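Local structure of inactive Zymogen C11 Protease (Parabacteroides distasonis, 6MZO) at residues L159-Y164 / N191-Q196; A60-Q65 / Q75-T80; S232-E237 / M298-I303. The protein is the inactive zymogen of a clostripain-like C11 protease, probably a cysteine peptidase that cleaves peptide bonds once activated. One frame throughout, in Å; residues are numbered along the deposited sequence.

Interaction 1. Residues L159-Y164 / N191-Q196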
ATOM      1  N   LEU A 159       0.730   0.190  -6.334  1.00 17.20           N
ATOM      2  CA  LEU A 159      -0.142   1.136  -5.607  1.00 17.84           C
ATOM      3  C   LEU A 159      -0.987   0.307  -4.656  1.00 19.68           C
ATOM      4  O   LEU A 159      -1.781  -0.524  -5.092  1.00 18.59           O
ATOM      5  CB  LEU A 159      -1.001   1.899  -6.613  1.00 19.35           C
ATOM      6  CG  LEU A 159      -1.897   3.039  -6.098  1.00 17.65           C
ATOM      7  CD1 LEU A 159      -2.562   3.749  -7.318  1.00 21.04           C
ATOM      8  CD2 LEU A 159      -3.006   2.593  -5.215  1.00 21.30           C
ATOM      9  N   PHE A 160      -0.752   0.509  -3.348  1.00 17.11           N
ATOM     10  CA  PHE A 160      -1.571  -0.224  -2.352  1.00 19.57           C
ATOM     11  C   PHE A 160      -2.772   0.615  -1.978  1.00 20.07           C
ATOM     12  O   PHE A 160      -2.642   1.592  -1.222  1.00 20.28           O
ATOM     13  CB  PHE A 160      -0.727  -0.517  -1.104  1.00 19.29           C
ATOM     14  CG  PHE A 160       0.324  -1.578  -1.298  1.00 18.59           C
ATOM     15  CD1 PHE A 160      -0.045  -2.912  -1.445  1.00 23.58           C
ATOM     16  CD2 PHE A 160       1.681  -1.233  -1.284  1.00 21.47           C
ATOM     17  CE1 PHE A 160       0.908  -3.889  -1.596  1.00 25.35           C
ATOM     18  CE2 PHE A 160       2.663  -2.258  -1.428  1.00 24.27           C
ATOM     19  CZ  PHE A 160       2.243  -3.559  -1.575  1.00 24.46           C
ATOM     20  N   ASP A 161      -3.939   0.275  -2.494  1.00 18.06           N
ATOM     21  CA  ASP A 161      -5.148   0.971  -2.094  1.00 21.34           C
ATOM     22  C   ASP A 161      -5.708   0.173  -0.935  1.00 21.38           C
ATOM     23  O   ASP A 161      -6.580  -0.680  -1.085  1.00 23.05           O
ATOM     24  CB  ASP A 161      -6.118   1.110  -3.327  1.00 20.76           C
ATOM     25  CG  ASP A 161      -7.277   2.057  -3.016  1.00 25.45           C
ATOM     26  OD1 ASP A 161      -7.606   2.296  -1.819  1.00 24.80           O
ATOM     27  OD2 ASP A 161      -7.958   2.471  -3.939  1.00 24.05           O
ATOM     28  N   ALA A 162      -5.146   0.468   0.258  1.00 19.49           N
ATOM     29  CA  ALA A 162      -5.274  -0.426   1.415  1.00 21.12           C
ATOM     30  C   ALA A 162      -4.824   0.387   2.627  1.00 22.14           C
ATOM     31  O   ALA A 162      -4.232   1.443   2.466  1.00 24.68           O
ATOM     32  CB  ALA A 162      -4.389  -1.693   1.255  1.00 28.15           C
ATOM     33  N   CYS A 163      -5.187  -0.107   3.791  1.00 25.10           N
ATOM     34  CA  CYS A 163      -4.693   0.572   4.986  1.00 25.43           C
ATOM     35  C   CYS A 163      -3.293   0.178   5.389  1.00 26.58           C
ATOM     36  O   CYS A 163      -2.887  -0.997   5.355  1.00 25.31           O
ATOM     37  CB  CYS A 163      -5.635   0.316   6.178  1.00 26.99           C
ATOM     38  SG  CYS A 163      -7.352   0.779   5.837  1.00 35.96           S
ATOM     39  N   TYR A 164      -2.584   1.204   5.899  1.00 25.20           N
ATOM     40  CA  TYR A 164      -1.330   1.078   6.637  1.00 22.68           C
ATOM     41  C   TYR A 164      -0.160   0.532   5.841  1.00 24.04           C
ATOM     42  O   TYR A 164       0.817   0.076   6.428  1.00 24.57           O
ATOM     43  CB  TYR A 164      -1.541   0.221   7.888  1.00 24.43           C
ATOM     44  CG  TYR A 164      -2.617   0.737   8.801  1.00 25.74           C
ATOM     45  CD1 TYR A 164      -2.558   2.051   9.317  1.00 24.04           C
ATOM     46  CD2 TYR A 164      -3.699  -0.042   9.128  1.00 25.53           C
ATOM     47  CE1 TYR A 164      -3.529   2.484  10.172  1.00 24.31           C
ATOM     48  CE2 TYR A 164      -4.696   0.388  10.014  1.00 27.96           C
ATOM     49  CZ  TYR A 164      -4.618   1.677  10.530  1.00 27.27           C
ATOM     50  OH  TYR A 164      -5.575   2.139  11.389  1.00 30.81           O
ATOM     51  N   ASN A 191     -14.146   4.780  -0.841  1.00 55.85           N
ATOM     52  CA  ASN A 191     -13.774   4.228  -2.116  1.00 63.39           C
ATOM     53  C   ASN A 191     -12.290   3.878  -2.117  1.00 57.96           C
ATOM     54  O   ASN A 191     -11.911   2.776  -2.533  1.00 65.83           O
ATOM     55  CB  ASN A 191     -14.104   5.207  -3.237  1.00 73.25           C
ATOM     56  CG  ASN A 191     -13.977   6.643  -2.795  1.00 81.60           C
ATOM     57  OD1 ASN A 191     -13.907   6.927  -1.596  1.00 86.02           O
ATOM     58  ND2 ASN A 191     -13.965   7.561  -3.753  1.00 83.85           N
ATOM     59  N   GLY A 192     -11.453   4.766  -1.592  1.00 39.69           N
ATOM     60  CA  GLY A 192     -10.042   4.562  -1.840  1.00 33.85           C
ATOM     61  C   GLY A 192      -9.443   5.678  -2.728  1.00 28.48           C
ATOM     62  O   GLY A 192      -9.795   6.859  -2.522  1.00 28.26           O
ATOM     63  N   PHE A 193      -8.522   5.316  -3.635  1.00 24.07           N
ATOM     64  CA  PHE A 193      -7.847   6.320  -4.455  1.00 20.18           C
ATOM     65  C   PHE A 193      -8.806   7.005  -5.444  1.00 25.22           C
ATOM     66  O   PHE A 193      -9.867   6.461  -5.815  1.00 25.78           O
ATOM     67  CB  PHE A 193      -6.662   5.719  -5.237  1.00 19.99           C
ATOM     68  CG  PHE A 193      -5.398   5.672  -4.476  1.00 20.25           C
ATOM     69  CD1 PHE A 193      -5.307   4.929  -3.327  1.00 21.10           C
ATOM     70  CD2 PHE A 193      -4.285   6.413  -4.938  1.00 23.32           C
ATOM     71  CE1 PHE A 193      -4.047   4.877  -2.613  1.00 22.66           C
ATOM     72  CE2 PHE A 193      -3.078   6.392  -4.239  1.00 22.51           C
ATOM     73  CZ  PHE A 193      -2.952   5.598  -3.100  1.00 23.77           C
ATOM     74  N   PRO A 194      -8.444   8.220  -5.887  1.00 23.02           N
ATOM     75  CA  PRO A 194      -9.315   8.960  -6.822  1.00 22.48           C
ATOM     76  C   PRO A 194      -9.015   8.513  -8.243  1.00 21.32           C
ATOM     77  O   PRO A 194      -8.308   9.189  -9.016  1.00 22.43           O
ATOM     78  CB  PRO A 194      -8.913  10.420  -6.569  1.00 24.67           C
ATOM     79  CG  PRO A 194      -7.410  10.334  -6.223  1.00 22.47           C
ATOM     80  CD  PRO A 194      -7.385   9.072  -5.290  1.00 22.41           C
ATOM     81  N   TYR A 195      -9.493   7.311  -8.558  1.00 21.69           N
ATOM     82  CA  TYR A 195      -9.130   6.748  -9.861  1.00 22.31           C
ATOM     83  C   TYR A 195      -9.557   7.691 -10.935  1.00 22.79           C
ATOM     84  O   TYR A 195      -8.945   7.726 -12.028  1.00 24.94           O
ATOM     85  CB  TYR A 195      -9.769   5.329 -10.079  1.00 20.83           C
ATOM     86  CG  TYR A 195      -9.126   4.348  -9.115  1.00 20.10           C
ATOM     87  CD1 TYR A 195      -7.832   3.897  -9.366  1.00 20.23           C
ATOM     88  CD2 TYR A 195      -9.725   4.018  -7.918  1.00 22.91           C
ATOM     89  CE1 TYR A 195      -7.170   3.039  -8.462  1.00 20.86           C
ATOM     90  CE2 TYR A 195      -9.075   3.160  -6.983  1.00 25.14           C
ATOM     91  CZ  TYR A 195      -7.779   2.703  -7.277  1.00 22.40           C
ATOM     92  OH  TYR A 195      -7.133   1.928  -6.379  1.00 23.57           O
ATOM     93  N   GLN A 196     -10.613   8.492 -10.697  1.00 21.64           N
ATOM     94  CA  GLN A 196     -11.083   9.325 -11.817  1.00 20.69           C
ATOM     95  C   GLN A 196     -10.103  10.441 -12.211  1.00 22.42           C
ATOM     96  O   GLN A 196     -10.309  11.067 -13.287  1.00 21.34           O
ATOM     97  CB  GLN A 196     -12.449   9.928 -11.434  1.00 23.72           C
ATOM     98  CG  GLN A 196     -12.371  11.031 -10.341  1.00 26.41           C
ATOM     99  CD  GLN A 196     -12.188  10.540  -8.911  1.00 31.87           C
ATOM    100  OE1 GLN A 196     -12.151   9.345  -8.584  1.00 27.30           O
ATOM    101  NE2 GLN A 196     -12.090  11.528  -7.995  1.00 35.18           N
TER
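D161, near the end of strand 155-162, and G192, in the loop leading to helix 195-203, bring their CA atoms within 6.1 Å of each other, close enough for the strand's side chains to reach the loop. OD2 of D161 accepts two hydrogen bonds there. F193 N lies 2.9 Å from D161 OD2 in a nearly straight bond (177° at the hydrogen), arriving from above the carboxylate plane. The hydroxyl OH of Y195, 2.6 Å from D161 OD2, gives its proton to the anti lone pair. The tyrosine and aspartate side chains meet tip to tip. An aspartate suits this place: CG anti to the backbone N (chi1 -169°) points the short side chain at the loop, and OD2 then takes both bonds, while OD1 is bonded to H116 NE2. G192 passes close by, its CA 3.3 Å from D161 OD1; its positive phi, with D161 so near, suits a residue without a CB. Clan CD peptidases place their catalytic cysteine and histidine just beyond the ends of neighbouring parallel strands, and strands 155-162 and 109-115 are consistent with that pattern, which puts this buried contact next to the expected active-site region. L159 lies over one face of the F193 ring. Its CD2 sits over the ring centre, 3.6 Å from the centroid of F193 and 10° off the normal, a CH-pi contact that suits a branched apolar side chain. F193 also meets the ring of F216, while Y195 packs on V112 and on I36 of helix 26-43.

Interaction 2. Residues A60-Q65 / Q75-T80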
ATOM      1  N   ALA A  60     -19.363 -13.919 -10.085  1.00 51.70           N
ATOM      2  CA  ALA A  60     -18.177 -14.754 -10.280  1.00 52.42           C
ATOM      3  C   ALA A  60     -16.935 -13.845 -10.411  1.00 44.65           C
ATOM      4  O   ALA A  60     -17.068 -12.707 -10.890  1.00 42.23           O
ATOM      5  CB  ALA A  60     -18.314 -15.624 -11.502  1.00 56.96           C
ATOM      6  N   PRO A  61     -15.750 -14.357 -10.015  1.00 43.34           N
ATOM      7  CA  PRO A  61     -14.501 -13.614 -10.273  1.00 41.57           C
ATOM      8  C   PRO A  61     -14.249 -13.506 -11.770  1.00 43.07           C
ATOM      9  O   PRO A  61     -14.484 -14.479 -12.522  1.00 40.83           O
ATOM     10  CB  PRO A  61     -13.422 -14.472  -9.612  1.00 44.00           C
ATOM     11  CG  PRO A  61     -14.188 -15.380  -8.627  1.00 48.76           C
ATOM     12  CD  PRO A  61     -15.495 -15.643  -9.319  1.00 46.89           C
ATOM     13  N   GLN A  62     -13.737 -12.359 -12.186  1.00 39.10           N
ATOM     14  CA  GLN A  62     -13.559 -12.150 -13.618  1.00 37.96           C
ATOM     15  C   GLN A  62     -12.405 -11.215 -13.891  1.00 37.36           C
ATOM     16  O   GLN A  62     -12.138 -10.304 -13.082  1.00 34.83           O
ATOM     17  CB  GLN A  62     -14.826 -11.611 -14.232  1.00 44.57           C
ATOM     18  CG  GLN A  62     -15.483 -10.513 -13.519  1.00 49.71           C
ATOM     19  CD  GLN A  62     -16.696  -9.994 -14.285  1.00 62.07           C
ATOM     20  OE1 GLN A  62     -17.303 -10.714 -15.073  1.00 65.72           O
ATOM     21  NE2 GLN A  62     -17.030  -8.722 -14.076  1.00 66.02           N
ATOM     22  N   LEU A  63     -11.730 -11.474 -15.021  1.00 32.37           N
ATOM     23  CA  LEU A  63     -10.656 -10.623 -15.524  1.00 31.75           C
ATOM     24  C   LEU A  63     -11.182  -9.943 -16.775  1.00 33.43           C
ATOM     25  O   LEU A  63     -11.675 -10.638 -17.689  1.00 33.88           O
ATOM     26  CB  LEU A  63      -9.407 -11.482 -15.812  1.00 33.03           C
ATOM     27  CG  LEU A  63      -8.208 -10.792 -16.436  1.00 32.74           C
ATOM     28  CD1 LEU A  63      -7.632  -9.790 -15.444  1.00 29.13           C
ATOM     29  CD2 LEU A  63      -7.173 -11.864 -16.802  1.00 36.00           C
ATOM     30  N   PHE A  64     -11.117  -8.603 -16.836  1.00 29.96           N
ATOM     31  CA  PHE A  64     -11.659  -7.934 -18.027  1.00 29.94           C
ATOM     32  C   PHE A  64     -10.780  -6.744 -18.361  1.00 29.05           C
ATOM     33  O   PHE A  64     -10.104  -6.182 -17.518  1.00 25.33           O
ATOM     34  CB  PHE A  64     -13.125  -7.485 -17.845  1.00 28.36           C
ATOM     35  CG  PHE A  64     -13.401  -6.644 -16.564  1.00 27.50           C
ATOM     36  CD1 PHE A  64     -13.692  -7.289 -15.375  1.00 32.82           C
ATOM     37  CD2 PHE A  64     -13.421  -5.247 -16.631  1.00 27.30           C
ATOM     38  CE1 PHE A  64     -13.998  -6.553 -14.191  1.00 31.66           C
ATOM     39  CE2 PHE A  64     -13.717  -4.478 -15.477  1.00 30.38           C
ATOM     40  CZ  PHE A  64     -14.018  -5.142 -14.263  1.00 26.69           C
ATOM     41  N   GLN A  65     -10.805  -6.371 -19.616  1.00 28.45           N
ATOM     42  CA  GLN A  65     -10.101  -5.199 -20.109  1.00 24.46           C
ATOM     43  C   GLN A  65     -11.096  -4.041 -20.190  1.00 25.27           C
ATOM     44  O   GLN A  65     -12.317  -4.210 -20.498  1.00 25.98           O
ATOM     45  CB  GLN A  65      -9.486  -5.547 -21.487  1.00 25.88           C
ATOM     46  CG  GLN A  65      -8.813  -4.278 -22.094  1.00 24.80           C
ATOM     47  CD  GLN A  65      -8.127  -4.575 -23.439  1.00 25.65           C
ATOM     48  OE1 GLN A  65      -8.459  -5.567 -24.161  1.00 30.81           O
ATOM     49  NE2 GLN A  65      -7.167  -3.717 -23.789  1.00 29.67           N
ATOM     50  N   GLN A  75     -16.018  -2.509 -22.253  1.00 33.09           N
ATOM     51  CA  GLN A  75     -15.548  -3.542 -21.345  1.00 34.09           C
ATOM     52  C   GLN A  75     -15.454  -4.873 -22.049  1.00 36.63           C
ATOM     53  O   GLN A  75     -16.402  -5.279 -22.747  1.00 41.85           O
ATOM     54  CB  GLN A  75     -16.475  -3.602 -20.130  1.00 35.27           C
ATOM     55  CG  GLN A  75     -16.139  -4.668 -19.123  1.00 34.56           C
ATOM     56  CD  GLN A  75     -16.747  -4.391 -17.720  1.00 50.87           C
ATOM     57  OE1 GLN A  75     -16.941  -3.227 -17.290  1.00 45.70           O
ATOM     58  NE2 GLN A  75     -17.026  -5.474 -16.992  1.00 51.95           N
ATOM     59  N   ILE A  76     -14.315  -5.548 -21.956  1.00 29.19           N
ATOM     60  CA  ILE A  76     -14.154  -6.832 -22.627  1.00 35.79           C
ATOM     61  C   ILE A  76     -13.898  -7.865 -21.554  1.00 38.41           C
ATOM     62  O   ILE A  76     -12.747  -7.920 -21.051  1.00 32.95           O
ATOM     63  CB  ILE A  76     -12.960  -6.822 -23.650  1.00 42.36           C
ATOM     64  CG1 ILE A  76     -13.214  -5.816 -24.791  1.00 45.53           C
ATOM     65  CG2 ILE A  76     -12.701  -8.186 -24.277  1.00 39.97           C
ATOM     66  CD1 ILE A  76     -11.971  -5.468 -25.567  1.00 48.58           C
ATOM     67  N   VAL A  77     -14.937  -8.683 -21.224  1.00 39.66           N
ATOM     68  CA  VAL A  77     -14.834  -9.657 -20.108  1.00 41.86           C
ATOM     69  C   VAL A  77     -14.089 -10.808 -20.670  1.00 42.82           C
ATOM     70  O   VAL A  77     -14.661 -11.548 -21.518  1.00 44.39           O
ATOM     71  CB  VAL A  77     -16.204 -10.116 -19.508  1.00 44.05           C
ATOM     72  CG1 VAL A  77     -16.033 -11.261 -18.451  1.00 47.28           C
ATOM     73  CG2 VAL A  77     -16.961  -8.953 -18.847  1.00 47.81           C
ATOM     74  N   LEU A  78     -12.812 -10.912 -20.305  1.00 39.54           N
ATOM     75  CA  LEU A  78     -11.907 -11.932 -20.813  1.00 42.43           C
ATOM     76  C   LEU A  78     -12.129 -13.332 -20.273  1.00 43.62           C
ATOM     77  O   LEU A  78     -12.338 -14.297 -21.033  1.00 47.33           O
ATOM     78  CB  LEU A  78     -10.479 -11.573 -20.507  1.00 39.38           C
ATOM     79  CG  LEU A  78     -10.120 -10.217 -21.113  1.00 43.72           C
ATOM     80  CD1 LEU A  78      -8.697  -9.862 -20.749  1.00 41.81           C
ATOM     81  CD2 LEU A  78     -10.239 -10.283 -22.642  1.00 46.58           C
ATOM     82  N   GLU A  79     -12.004 -13.463 -18.962  1.00 41.39           N
ATOM     83  CA  GLU A  79     -12.215 -14.777 -18.394  1.00 45.17           C
ATOM     84  C   GLU A  79     -13.113 -14.673 -17.195  1.00 43.97           C
ATOM     85  O   GLU A  79     -13.002 -13.724 -16.401  1.00 44.80           O
ATOM     86  CB  GLU A  79     -10.895 -15.434 -18.043  1.00 47.11           C
ATOM     87  CG  GLU A  79     -11.089 -16.861 -17.539  1.00 59.23           C
ATOM     88  CD  GLU A  79      -9.838 -17.688 -17.660  1.00 69.23           C
ATOM     89  OE1 GLU A  79      -8.739 -17.092 -17.719  1.00 71.18           O
ATOM     90  OE2 GLU A  79      -9.960 -18.932 -17.714  1.00 75.33           O
ATOM     91  N   THR A  80     -13.993 -15.649 -17.041  1.00 41.97           N
ATOM     92  CA  THR A  80     -14.846 -15.685 -15.868  1.00 50.10           C
ATOM     93  C   THR A  80     -14.462 -16.972 -15.145  1.00 57.95           C
ATOM     94  O   THR A  80     -14.529 -18.044 -15.731  1.00 65.05           O
ATOM     95  CB  THR A  80     -16.323 -15.664 -16.250  1.00 52.44           C
ATOM     96  OG1 THR A  80     -16.651 -14.418 -16.846  1.00 49.81           O
ATOM     97  CG2 THR A  80     -17.230 -15.881 -15.041  1.00 57.15           C
TER
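F64 and Q75 stack across two antiparallel strands. The side-chain amide of Q75 lies almost parallel to the phenylalanine ring, the planes 9° apart, with Q75 NE2 3.6 Å above the F64 ring plane and over its centre. Both chains are shaped for this. F64 places CG between the backbone N and the carbonyl carbon (chi1 52°), the crowded position, while Q75 has CG anti to N (chi1 178°) and stays extended, long enough to bring a flat amide over the ring. Glutamine suits such a site because its flat, pi-bonded amide can lie against a ring while its N-H and C=O groups point outward in its own plane. On the same face as F64, Q62 also has its CG between N and the carbonyl carbon and runs out extended until its OE1 comes 3.7 Å from V77 CG1; T80 lies beside Q62, pointing the same way. Beta-branched V77 and T80 suit an extended strand. The other face carries L63, Q65, I76 and E79. Q65 and I76 lie side by side, with Q65 OE1 3.8 Å from I76 CD1, although the polar partner of that oxygen is Y104 OH. L63 turns to I96 and V100 of helix 90-103, a natural place for a buried leucine. Paired bonds join the backbones at Q65 and I76 (I76 N to Q65 O, 2.8 Å). At L63 the pattern is broken: L63 O receives E79 N at 3.1 Å and, weakly, L78 N at 2.9 Å, while L63 N bonds to E79 O. L78 CB lies 3.2 Å from L63 O. Two residues, L78 and E79, facing one define a classic beta bulge, here set in the beta hairpin 62-69/72-80 whose second strand forms an edge of the large mixed sheet.

Interaction 3. Residues S232-E237 / M298-I303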
ATOM      1  N   SER A 232      12.177   2.497  -4.168  1.00 21.61           N
ATOM      2  CA  SER A 232      12.685   1.234  -3.645  1.00 24.24           C
ATOM      3  C   SER A 232      14.193   1.086  -3.649  1.00 23.30           C
ATOM      4  O   SER A 232      14.756   0.450  -2.712  1.00 27.86           O
ATOM      5  CB  SER A 232      12.052   0.034  -4.406  1.00 24.34           C
ATOM      6  OG  SER A 232      10.646   0.059  -4.232  1.00 24.99           O
ATOM      7  N   ASP A 233      14.885   1.657  -4.644  1.00 25.89           N
ATOM      8  CA  ASP A 233      16.341   1.453  -4.573  1.00 30.35           C
ATOM      9  C   ASP A 233      17.065   2.303  -3.516  1.00 31.92           C
ATOM     10  O   ASP A 233      18.300   2.280  -3.447  1.00 32.57           O
ATOM     11  CB  ASP A 233      16.969   1.671  -5.960  1.00 33.69           C
ATOM     12  CG  ASP A 233      16.784   3.071  -6.499  1.00 35.26           C
ATOM     13  OD1 ASP A 233      16.406   4.000  -5.788  1.00 31.56           O
ATOM     14  OD2 ASP A 233      17.100   3.248  -7.724  1.00 39.47           O
ATOM     15  N   GLU A 234      16.296   2.969  -2.644  1.00 28.25           N
ATOM     16  CA  GLU A 234      16.872   3.729  -1.521  1.00 28.21           C
ATOM     17  C   GLU A 234      16.627   2.956  -0.224  1.00 25.71           C
ATOM     18  O   GLU A 234      17.151   3.289   0.815  1.00 28.71           O
ATOM     19  CB  GLU A 234      16.258   5.102  -1.404  1.00 24.54           C
ATOM     20  CG  GLU A 234      16.401   5.918  -2.683  1.00 28.52           C
ATOM     21  CD  GLU A 234      17.811   6.469  -2.906  1.00 35.95           C
ATOM     22  OE1 GLU A 234      18.694   6.301  -2.035  1.00 40.54           O
ATOM     23  OE2 GLU A 234      17.970   7.164  -3.946  1.00 41.87           O
ATOM     24  N   LEU A 235      15.857   1.870  -0.353  1.00 23.65           N
ATOM     25  CA  LEU A 235      15.484   1.163   0.903  1.00 23.49           C
ATOM     26  C   LEU A 235      16.617   0.389   1.521  1.00 27.28           C
ATOM     27  O   LEU A 235      16.664   0.274   2.774  1.00 29.26           O
ATOM     28  CB  LEU A 235      14.264   0.280   0.634  1.00 24.63           C
ATOM     29  CG  LEU A 235      12.960   0.891   1.075  1.00 27.72           C
ATOM     30  CD1 LEU A 235      12.906   0.869   2.678  1.00 27.57           C
ATOM     31  CD2 LEU A 235      12.738   2.286   0.625  1.00 27.60           C
ATOM     32  N   ASP A 236      17.548  -0.124   0.719  1.00 30.70           N
ATOM     33  CA  ASP A 236      18.685  -0.776   1.389  1.00 32.09           C
ATOM     34  C   ASP A 236      19.484   0.187   2.269  1.00 32.58           C
ATOM     35  O   ASP A 236      19.850  -0.155   3.435  1.00 33.14           O
ATOM     36  CB  ASP A 236      19.623  -1.411   0.355  1.00 35.78           C
ATOM     37  CG  ASP A 236      19.045  -2.650  -0.271  1.00 40.21           C
ATOM     38  OD1 ASP A 236      18.459  -3.465   0.432  1.00 38.05           O
ATOM     39  OD2 ASP A 236      19.199  -2.823  -1.505  1.00 47.66           O
ATOM     40  N   GLU A 237      19.659   1.411   1.781  1.00 32.62           N
ATOM     41  CA  GLU A 237      20.396   2.378   2.559  1.00 34.20           C
ATOM     42  C   GLU A 237      19.592   2.738   3.813  1.00 33.25           C
ATOM     43  O   GLU A 237      20.150   2.880   4.909  1.00 33.23           O
ATOM     44  CB  GLU A 237      20.684   3.626   1.730  1.00 39.31           C
ATOM     45  CG  GLU A 237      21.411   4.669   2.557  1.00 49.56           C
ATOM     46  CD  GLU A 237      21.578   5.976   1.829  1.00 64.47           C
ATOM     47  OE1 GLU A 237      21.856   5.947   0.606  1.00 74.35           O
ATOM     48  OE2 GLU A 237      21.407   7.032   2.480  1.00 66.05           O
ATOM     49  N   MET A 298      15.842   9.043   4.917  1.00 27.38           N
ATOM     50  CA  MET A 298      14.406   9.221   4.718  1.00 27.02           C
ATOM     51  C   MET A 298      14.178  10.222   3.603  1.00 30.86           C
ATOM     52  O   MET A 298      13.256  10.042   2.788  1.00 28.59           O
ATOM     53  CB  MET A 298      13.707   9.724   5.976  1.00 25.76           C
ATOM     54  CG  MET A 298      13.528   8.625   7.093  1.00 26.32           C
ATOM     55  SD  MET A 298      12.280   7.405   6.567  1.00 25.60           S
ATOM     56  CE  MET A 298      10.789   8.372   7.033  1.00 30.86           C
ATOM     57  N   GLU A 299      14.948  11.323   3.558  1.00 28.54           N
ATOM     58  CA  GLU A 299      14.767  12.305   2.471  1.00 29.79           C
ATOM     59  C   GLU A 299      14.939  11.647   1.102  1.00 33.03           C
ATOM     60  O   GLU A 299      14.297  12.065   0.123  1.00 33.95           O
ATOM     61  CB  GLU A 299      15.788  13.448   2.584  1.00 34.58           C
ATOM     62  CG  GLU A 299      15.525  14.369   3.757  1.00 46.88           C
ATOM     63  CD  GLU A 299      16.650  15.402   3.953  1.00 61.72           C
ATOM     64  OE1 GLU A 299      17.223  15.850   2.942  1.00 67.28           O
ATOM     65  OE2 GLU A 299      16.953  15.763   5.117  1.00 67.32           O
ATOM     66  N   LYS A 300      15.834  10.650   1.023  1.00 31.59           N
ATOM     67  CA  LYS A 300      16.041   9.986  -0.272  1.00 28.39           C
ATOM     68  C   LYS A 300      14.945   8.935  -0.577  1.00 27.31           C
ATOM     69  O   LYS A 300      14.555   8.803  -1.781  1.00 30.34           O
ATOM     70  CB  LYS A 300      17.408   9.297  -0.335  1.00 32.83           C
ATOM     71  CG  LYS A 300      18.563  10.257  -0.434  1.00 41.63           C
ATOM     72  CD  LYS A 300      19.845   9.621   0.044  1.00 51.71           C
ATOM     73  CE  LYS A 300      20.459   8.674  -0.956  1.00 53.67           C
ATOM     74  NZ  LYS A 300      21.858   8.344  -0.536  1.00 52.75           N
ATOM     75  N   ALA A 301      14.521   8.207   0.446  1.00 27.24           N
ATOM     76  CA  ALA A 301      13.585   7.074   0.308  1.00 24.01           C
ATOM     77  C   ALA A 301      12.152   7.498   0.177  1.00 25.44           C
ATOM     78  O   ALA A 301      11.423   6.926  -0.662  1.00 26.32           O
ATOM     79  CB  ALA A 301      13.711   6.129   1.468  1.00 23.26           C
ATOM     80  N   VAL A 302      11.748   8.523   0.918  1.00 23.91           N
ATOM     81  CA  VAL A 302      10.350   8.949   0.863  1.00 21.19           C
ATOM     82  C   VAL A 302      10.328  10.183  -0.090  1.00 27.25           C
ATOM     83  O   VAL A 302      10.645  11.338   0.340  1.00 27.34           O
ATOM     84  CB  VAL A 302       9.812   9.245   2.218  1.00 21.67           C
ATOM     85  CG1 VAL A 302       8.316   9.712   2.096  1.00 24.71           C
ATOM     86  CG2 VAL A 302       9.857   7.984   3.152  1.00 25.77           C
ATOM     87  N   ILE A 303      10.023   9.969  -1.369  1.00 24.66           N
ATOM     88  CA  ILE A 303      10.248  11.013  -2.350  1.00 26.96           C
ATOM     89  C   ILE A 303       9.104  11.987  -2.446  1.00 24.27           C
ATOM     90  O   ILE A 303       9.309  13.106  -2.955  1.00 27.45           O
ATOM     91  CB  ILE A 303      10.579  10.468  -3.780  1.00 27.31           C
ATOM     92  CG1 ILE A 303       9.389   9.646  -4.323  1.00 25.24           C
ATOM     93  CG2 ILE A 303      11.899   9.696  -3.680  1.00 29.72           C
ATOM     94  CD1 ILE A 303       9.522   9.467  -5.864  1.00 30.95           C
TER
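E234 and A301 bring the two backbones nearest, their CA atoms 5.0 Å apart, and here the contact is tight. E234 CB rests 3.7 Å from A301 CA, and L235 CD2 reaches A301 CB at 4.1 Å; a small alanine lets the two chains come this near, and leucine adds a buried apolar branch. Toward solvent the contact thins to long charged chains, K300 being exposed and E237 partly so. K300 crosses both glutamates at about a right angle and gives a salt bridge from its NZ to E237 OE1, 2.7 Å away, meeting that oxygen's syn lone pair. E237 keeps CG anti to the backbone N (chi1 178°) and its chain extended, and its OE2 accepts S297 OG. E234 instead bends at chi2 (-75°): its OE1 is 3.1 Å from K300 CE but 4.1 Å from K300 NZ, beyond a salt bridge. Its stronger partner is K231, bound through OE2. A long lysine suits this outer place: its methylenes meet E234 and its ammonium bonds E237, while probably also feeling E234's charge. A301 also packs on L238 of helix 235-246, which follows strand 226-231, and helix 288-301 runs directly into edge strand 302-307.

The three contacts follow one another along the chain: interaction 2 closes before interaction 1 opens, and interaction 3 comes last. All reach the same nine-stranded mixed sheet. Interaction 2 is at one edge, on strands 62-69 and 72-80; interaction 1 lies inside, at strand 155-162; interaction 3 sits where helices meet strands 226-231 and 302-307, the latter being the other edge. Centres of 1 and 2 are about 21 Å apart, of 1 and 3 about 22 Å, and of 2 and 3 about 37 Å, interactions 2 and 3 lying on opposite sides of the chain's centre. None touch; what they share is the sheet, which runs from the hairpin edge past the probable active-site region to the other edge.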